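Local coordinates for acyl-CoA thioesterase (Alicyclobacillus acidocaldarius subsp. acidocaldarius, PDB 3RQB) that is of unknown function but, as a hot dog fold member of the acyl-CoA thioesterase family, probably hydrolyses acyl-CoA thioesters, at the interface of chains A and B. Numbering follows the deposited sequence. Chains: chain A/B, Uncharacterized protein.

The interface of chains A and B. Residues chain A 70-71, 103-105; chain B 86, 88.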
ATOM      1  N   ALA A  70      -9.177  11.421   4.984  1.00 39.65           N
ATOM      2  CA  ALA A  70      -9.549  12.574   4.196  1.00 36.49           C
ATOM      3  C   ALA A  70      -9.383  13.799   5.075  1.00 44.91           C
ATOM      4  O   ALA A  70      -8.800  14.817   4.677  1.00 41.77           O
ATOM      5  CB  ALA A  70     -10.974  12.441   3.744  1.00 35.89           C
ATOM      6  N   ALA A  71      -9.900  13.679   6.287  1.00 50.87           N
ATOM      7  CA  ALA A  71      -9.792  14.730   7.268  1.00 54.33           C
ATOM      8  C   ALA A  71      -9.636  14.058   8.615  1.00 57.01           C
ATOM      9  O   ALA A  71     -10.176  12.968   8.826  1.00 64.32           O
ATOM     10  CB  ALA A  71     -11.040  15.580   7.241  1.00 58.24           C
ATOM     11  N   GLU A 103     -20.058  14.922   6.057  1.00 78.13           N
ATOM     12  CA  GLU A 103     -18.778  15.149   5.391  1.00 80.05           C
ATOM     13  C   GLU A 103     -17.874  13.928   5.605  1.00 73.86           C
ATOM     14  O   GLU A 103     -17.781  13.402   6.720  1.00 71.83           O
ATOM     15  CB  GLU A 103     -18.096  16.425   5.914  1.00 88.55           C
ATOM     16  CG  GLU A 103     -18.761  17.742   5.492  1.00 94.69           C
ATOM     17  CD  GLU A 103     -18.074  18.977   6.082  1.00101.68           C
ATOM     18  OE1 GLU A 103     -18.693  19.661   6.931  1.00101.64           O
ATOM     19  OE2 GLU A 103     -16.920  19.267   5.689  1.00103.91           O
ATOM     20  N   VAL A 104     -17.210  13.469   4.546  1.00 66.19           N
ATOM     21  CA  VAL A 104     -16.339  12.302   4.679  1.00 57.06           C
ATOM     22  C   VAL A 104     -15.035  12.572   5.422  1.00 57.07           C
ATOM     23  O   VAL A 104     -14.261  13.472   5.085  1.00 58.58           O
ATOM     24  CB  VAL A 104     -16.006  11.643   3.341  1.00 45.49           C
ATOM     25  CG1 VAL A 104     -14.960  10.539   3.559  1.00 36.98           C
ATOM     26  CG2 VAL A 104     -17.258  11.079   2.732  1.00 42.61           C
ATOM     27  N   VAL A 105     -14.807  11.750   6.431  1.00 50.15           N
ATOM     28  CA  VAL A 105     -13.628  11.816   7.264  1.00 49.03           C
ATOM     29  C   VAL A 105     -12.582  10.847   6.743  1.00 49.31           C
ATOM     30  O   VAL A 105     -11.415  11.210   6.539  1.00 46.51           O
ATOM     31  CB  VAL A 105     -13.957  11.481   8.707  1.00 57.24           C
ATOM     32  CG1 VAL A 105     -12.688  11.426   9.511  1.00 66.46           C
ATOM     33  CG2 VAL A 105     -14.900  12.525   9.278  1.00 62.11           C
TER
ATOM     34  N   ARG B  86     -13.279  14.076  -0.797  1.00 50.80           N
ATOM     35  CA  ARG B  86     -12.974  15.126   0.151  1.00 43.97           C
ATOM     36  C   ARG B  86     -12.045  16.106  -0.513  1.00 47.19           C
ATOM     37  O   ARG B  86     -11.155  15.722  -1.262  1.00 47.60           O
ATOM     38  CB  ARG B  86     -12.316  14.550   1.403  1.00 41.98           C
ATOM     39  CG  ARG B  86     -12.216  15.547   2.530  1.00 45.66           C
ATOM     40  CD  ARG B  86     -13.572  16.198   2.735  1.00 54.59           C
ATOM     41  NE  ARG B  86     -13.499  17.319   3.660  1.00 60.71           N
ATOM     42  CZ  ARG B  86     -13.588  17.205   4.981  1.00 55.96           C
ATOM     43  NH1 ARG B  86     -13.759  16.016   5.538  1.00 50.16           N
ATOM     44  NH2 ARG B  86     -13.509  18.286   5.743  1.00 57.05           N
ATOM     45  N   ASN B  88      -9.633  19.563   0.348  1.00 60.90           N
ATOM     46  CA  ASN B  88      -9.053  20.397   1.382  1.00 63.33           C
ATOM     47  C   ASN B  88      -8.113  21.407   0.739  1.00 62.98           C
ATOM     48  O   ASN B  88      -7.979  21.422  -0.485  1.00 55.52           O
ATOM     49  CB  ASN B  88      -8.349  19.512   2.406  1.00 62.38           C
ATOM     50  CG  ASN B  88      -9.232  18.355   2.875  1.00 59.60           C
ATOM     51  OD1 ASN B  88     -10.443  18.510   3.043  1.00 60.39           O
ATOM     52  ND2 ASN B  88      -8.630  17.189   3.070  1.00 55.64           N
TER
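Extended backbone at A:Glu103 and A:Val104, which begin strand 103-113, and a loop with helix-like backbone angles at A:Ala70, just past strand 61-69, set two carbonyls of chain A facing B:Arg86 and B:Asn88, near the end of strand 77-87 and just beyond it. In this hot dog fold protein of the acyl-CoA thioesterase family, the patch belongs to a two-fold symmetric interface, probably that of a dimer, and shows how one arginine side chain can grip both a backbone carbonyl and a side-chain carboxylate of its partner. B:Arg86 has CG anti to its own backbone N (chi1 -169°) and a bend at chi2, which lay CB and CG of B:Arg86 against A:Ala70 CB and deliver the guanidinium to A:Val104. There B:Arg86 NH1 donates to A:Val104 O at 2.6 Å, with the oxygen at the guanidinium edge and nearly in its plane, although the donor sits above the carbonyl plane. B:Arg86 NH2, the other terminal nitrogen, forms a long salt bridge of 3.5 Å to the carboxylate oxygen A:Glu103 OE2, the two flat groups being turned 61° apart. Apolar contact accompanies the polar grip: A:Ala71 CB lies 3.8 Å from the guanidinium carbon, B:Arg86 CZ. A leucine in place of B:Arg86 would probably leave the A:Val104 carbonyl without this donor and the A:Glu103 carboxylate without its counter-charge. Alongside, the side-chain amide nitrogen B:Asn88 ND2 donates to A:Ala70 O at 2.9 Å, tilted 26° from the carbonyl plane.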